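Side-chain contacts in nicotinate phosphoribosyltransferase (Vibrio cholerae, PDB 4HL7), which probably catalyses the ATP-assisted formation of nicotinate D-ribonucleotide from nicotinate and phosphoribosyl diphosphate, a step in NAD(+) biosynthesis: residues A149-P152 and A153-L157; L271-D274 and A275-D279. One frame throughout, in Å; residues are numbered along the deposited sequence.

Contact 1 of 2, residues A149-P152 and A153-L157; sequences AEVP and ADLPL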
loop_
_atom_site.group_PDB
_atom_site.type_symbol
_atom_site.label_atom_id
_atom_site.label_comp_id
_atom_site.label_asym_id
_atom_site.label_seq_id
_atom_site.Cartn_x
_atom_site.Cartn_y
_atom_site.Cartn_z
ATOM N N ALA A 149 15.004 1.693 -20.627
ATOM C CA ALA A 149 14.509 0.798 -21.657
ATOM C C ALA A 149 15.574 -0.229 -22.067
ATOM O O ALA A 149 15.251 -1.333 -22.510
ATOM C CB ALA A 149 14.010 1.620 -22.854
ATOM N N GLU A 150 16.844 0.080 -21.833
ATOM C CA GLU A 150 17.921 -0.836 -22.272
ATOM C C GLU A 150 18.328 -1.920 -21.226
ATOM O O GLU A 150 19.236 -2.757 -21.464
ATOM C CB GLU A 150 19.119 -0.031 -22.846
ATOM C CG GLU A 150 19.883 0.857 -21.840
ATOM C CD GLU A 150 19.011 1.759 -20.922
ATOM O OE1 GLU A 150 17.988 2.361 -21.374
ATOM O OE2 GLU A 150 19.366 1.889 -19.729
ATOM N N VAL A 151 17.658 -1.935 -20.083
ATOM C CA VAL A 151 17.928 -2.975 -19.088
ATOM C C VAL A 151 17.855 -4.348 -19.769
ATOM O O VAL A 151 16.904 -4.617 -20.455
ATOM C CB VAL A 151 16.926 -2.909 -17.916
ATOM C CG1 VAL A 151 17.067 -4.122 -17.007
ATOM C CG2 VAL A 151 17.123 -1.609 -17.157
ATOM N N PRO A 152 18.858 -5.223 -19.563
ATOM C CA PRO A 152 18.734 -6.580 -20.154
ATOM C C PRO A 152 17.448 -7.302 -19.695
ATOM O O PRO A 152 17.174 -7.406 -18.495
ATOM C CB PRO A 152 19.959 -7.315 -19.611
ATOM C CG PRO A 152 20.901 -6.232 -19.208
ATOM C CD PRO A 152 20.019 -5.129 -18.666
ATOM N N ALA A 153 16.683 -7.832 -20.645
ATOM C CA ALA A 153 15.354 -8.344 -20.286
ATOM C C ALA A 153 15.409 -9.527 -19.297
ATOM O O ALA A 153 14.494 -9.707 -18.525
ATOM C CB ALA A 153 14.530 -8.678 -21.525
ATOM N N ASP A 154 16.510 -10.277 -19.278
ATOM C CA ASP A 154 16.590 -11.364 -18.313
ATOM C C ASP A 154 17.145 -10.976 -16.937
ATOM O O ASP A 154 17.190 -11.797 -16.050
ATOM C CB ASP A 154 17.361 -12.553 -18.887
ATOM C CG ASP A 154 18.731 -12.174 -19.412
ATOM O OD1 ASP A 154 19.330 -11.181 -18.930
ATOM O OD2 ASP A 154 19.219 -12.888 -20.314
ATOM N N LEU A 155 17.575 -9.731 -16.776
ATOM C CA LEU A 155 18.146 -9.291 -15.480
ATOM C C LEU A 155 17.207 -9.400 -14.279
ATOM O O LEU A 155 17.601 -9.916 -13.257
ATOM C CB LEU A 155 18.720 -7.873 -15.570
ATOM C CG LEU A 155 19.442 -7.391 -14.296
ATOM C CD1 LEU A 155 20.607 -8.319 -13.915
ATOM C CD2 LEU A 155 19.978 -6.001 -14.539
ATOM N N PRO A 156 15.942 -8.899 -14.386
ATOM C CA PRO A 156 15.136 -8.947 -13.185
ATOM C C PRO A 156 14.961 -10.373 -12.669
ATOM O O PRO A 156 15.059 -10.600 -11.458
ATOM C CB PRO A 156 13.776 -8.332 -13.625
ATOM C CG PRO A 156 14.117 -7.527 -14.842
ATOM C CD PRO A 156 15.271 -8.214 -15.502
ATOM N N LEU A 157 14.766 -11.353 -13.556
ATOM C CA LEU A 157 14.603 -12.709 -13.044
ATOM C C LEU A 157 15.939 -13.333 -12.574
ATOM O O LEU A 157 15.931 -14.150 -11.634
ATOM C CB LEU A 157 13.904 -13.622 -14.055
ATOM C CG LEU A 157 12.388 -13.489 -14.191
ATOM C CD1 LEU A 157 11.911 -14.475 -15.270
ATOM C CD2 LEU A 157 11.686 -13.721 -12.848
#

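Contact 2 of 2, residues L271-D274 and A275-D279; sequences LTID and AFLND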
loop_
_atom_site.group_PDB
_atom_site.type_symbol
_atom_site.label_atom_id
_atom_site.label_comp_id
_atom_site.label_asym_id
_atom_site.label_seq_id
_atom_site.Cartn_x
_atom_site.Cartn_y
_atom_site.Cartn_z
ATOM N N LEU A 271 -1.469 6.911 13.851
ATOM C CA LEU A 271 -1.179 7.866 14.902
ATOM C C LEU A 271 0.102 7.388 15.592
ATOM O O LEU A 271 1.191 7.642 15.050
ATOM C CB LEU A 271 -2.362 7.951 15.897
ATOM C CG LEU A 271 -3.643 8.385 15.149
ATOM C CD1 LEU A 271 -4.850 8.264 16.043
ATOM C CD2 LEU A 271 -3.531 9.859 14.706
ATOM N N THR A 272 -0.001 6.707 16.746
ATOM C CA THR A 272 1.217 6.073 17.338
ATOM C C THR A 272 0.811 4.698 17.893
ATOM O O THR A 272 -0.363 4.441 18.133
ATOM C CB THR A 272 1.809 6.847 18.464
ATOM O OG1 THR A 272 0.836 6.967 19.519
ATOM C CG2 THR A 272 2.329 8.277 17.978
ATOM N N ILE A 273 1.798 3.874 18.227
ATOM C CA ILE A 273 1.477 2.573 18.835
ATOM C C ILE A 273 0.712 2.753 20.149
ATOM O O ILE A 273 -0.284 2.019 20.388
ATOM C CB ILE A 273 2.732 1.695 19.010
ATOM C CG1 ILE A 273 2.373 0.239 19.423
ATOM C CG2 ILE A 273 3.685 2.322 20.018
ATOM C CD1 ILE A 273 1.369 -0.448 18.538
ATOM N N ASP A 274 1.061 3.741 20.964
ATOM C CA ASP A 274 0.258 3.930 22.200
ATOM C C ASP A 274 -1.170 4.293 21.929
ATOM O O ASP A 274 -2.057 3.830 22.642
ATOM C CB ASP A 274 0.866 4.953 23.167
ATOM C CG ASP A 274 2.269 4.568 23.590
ATOM O OD1 ASP A 274 2.448 3.486 24.170
ATOM O OD2 ASP A 274 3.205 5.306 23.235
ATOM N N ALA A 275 -1.433 5.172 20.946
ATOM C CA ALA A 275 -2.845 5.508 20.587
ATOM C C ALA A 275 -3.570 4.299 20.074
ATOM O O ALA A 275 -4.748 4.092 20.385
ATOM C CB ALA A 275 -2.882 6.612 19.505
ATOM N N PHE A 276 -2.893 3.516 19.233
ATOM C CA PHE A 276 -3.496 2.291 18.710
ATOM C C PHE A 276 -3.835 1.330 19.853
ATOM O O PHE A 276 -4.967 0.838 19.947
ATOM C CB PHE A 276 -2.561 1.578 17.764
ATOM C CG PHE A 276 -3.188 0.344 17.178
ATOM C CD1 PHE A 276 -4.147 0.437 16.155
ATOM C CD2 PHE A 276 -2.912 -0.861 17.726
ATOM C CE1 PHE A 276 -4.775 -0.719 15.678
ATOM C CE2 PHE A 276 -3.519 -2.026 17.257
ATOM C CZ PHE A 276 -4.443 -1.953 16.226
ATOM N N LEU A 277 -2.894 1.121 20.774
ATOM C CA LEU A 277 -3.186 0.166 21.882
ATOM C C LEU A 277 -4.332 0.643 22.736
ATOM O O LEU A 277 -5.111 -0.167 23.210
ATOM C CB LEU A 277 -1.924 -0.055 22.739
ATOM C CG LEU A 277 -0.821 -0.801 21.940
ATOM C CD1 LEU A 277 0.340 -1.100 22.878
ATOM C CD2 LEU A 277 -1.298 -2.068 21.246
ATOM N N ASN A 278 -4.460 1.953 22.924
ATOM C CA ASN A 278 -5.578 2.474 23.700
ATOM C C ASN A 278 -6.917 2.310 23.029
ATOM O O ASN A 278 -7.950 2.247 23.709
ATOM C CB ASN A 278 -5.401 3.958 24.046
ATOM C CG ASN A 278 -4.325 4.169 25.069
ATOM O OD1 ASN A 278 -3.930 3.217 25.774
ATOM N ND2 ASN A 278 -3.823 5.417 25.168
ATOM N N ASP A 279 -6.921 2.221 21.705
ATOM C CA ASP A 279 -8.193 2.018 20.984
ATOM C C ASP A 279 -8.542 0.550 20.760
ATOM O O ASP A 279 -9.717 0.198 20.596
ATOM C CB ASP A 279 -8.155 2.766 19.601
ATOM C CG ASP A 279 -8.297 4.292 19.754
ATOM O OD1 ASP A 279 -8.836 4.801 20.784
ATOM O OD2 ASP A 279 -7.843 4.992 18.855
HETATM O O HOH W 1 -1.621 2.599 25.282
#

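Contact 1 of 2, residues A149-P152 and A153-L157
Pro-152 and Leu-155 close a type I beta turn that leads straight into the helix 155-174, with Ala-153 and Asp-154 at its two inner positions. The backbone evidence comes first: the phi and psi angles of Ala-153 and Asp-154 lie close to the values expected for the two inner residues of a type I turn. A single hydrogen bond closes the turn, from Leu-155 N to Pro-152 O at 2.9 Å. The donor does not use a carbonyl lone pair but stands above the carbonyl plane, 51° out of it. Asp-154 N is also near this oxygen, but the angle is too poor for a bond.

Apolar contacts accompany the turn. Leu-155 turns its side chain back toward the preceding residues: with chi1 at -175°, CG lies on the far side of CB from its own backbone N, and the CD2 branch does the touching. Leu-155 CD2 comes 4.2 Å from Pro-152 CD, the ring carbon bonded to the proline nitrogen, and 4.3 Å from the CG1 methyl of buried Val-151. These are loose van der Waals contacts. Trp-360, from a loop elsewhere in the chain, packs against both Pro-152 and Leu-155, while Ala-153 rests on Asn-4 and Arg-6 near the N terminus.

The polar side chain of Asp-154 contributes little across the turn, its OD1 lying 4.0 Å from Pro-152 CB. Around the acceptor, carbon atoms gather as well: Leu-155 CB is 3.3 Å from Pro-152 O, and Pro-156 CD, on the ring that replaces an amide hydrogen, lies 3.6 Å from the same oxygen.

Contact 2 of 2, residues L271-D274 and A275-D279
Leu-277 folds back over Ile-273, one helical turn earlier, and its side chain can be followed outward atom by atom. Leu-277 CB starts 3.5 Å from Ile-273 O, the acceptor for the residue's own amide. With chi1 at -67°, Leu-277 CG sits beside the backbone N and reaches 3.3 Å from Ile-273 O. At the tip the branches part: Leu-277 CD2 meets the Ile-273 CD1 methyl at 4.1 Å, while Leu-277 CD1 stays nearer the carbonyl oxygen. The two side chains run at a slant to one another, and Ile-273 CD1 also approaches the Phe-276 ring obliquely. Beyond them, Met-305 of the helix 298-311 touches both Ile-273 and Leu-277.

On another flank, Leu-271 CB packs on the Ala-275 methyl, and Phe-410 and Gln-248 touch both residues.

The backbone supplies the polar evidence. Phe-276 N, Leu-277 N and Asn-278 N bond to the carbonyl oxygens of Thr-272, Ile-273 and Asp-274, each four residues back. Asp-274 O also accepts from a water, whose oxygen lies 2.9 Å away; the approach of that water to Asn-278 OD1 is doubtfully short.

At the start of the helix, Thr-272 OG1 accepts from Ala-275 N at 3.2 Å, with an N-H...O angle of 168°. Its chi1 of 60° sets OG1 between the backbone N and carbonyl carbon, facing that amide. Asp-390 adds a bond to Ile-273 N, so two first-turn amides have acceptors: a threonine N-cap opening the short helix 273-279.

In the fold
From the N terminus, the chain reaches contact 1 after the helix 131-147, where the turn at 152-155 redirects it into the helix 155-174. That turn ties the helix-to-helix connection to the N-terminal segment and to the loop that follows the helix 351-354, while the new helix meets the helix 192-205. The chain then passes the strand 265-267, an outermost strand of the parallel sheet, before contact 2 starts the helix 273-279, where it touches the helices 247-258 and 298-311. Contact 1 closes a four-residue beta turn and contact 2 the first turns of a helix, in series, neither nesting nor crossing. The centres of contact 1 and contact 2 are about 44 Å apart, on opposite sides of the chain's centre.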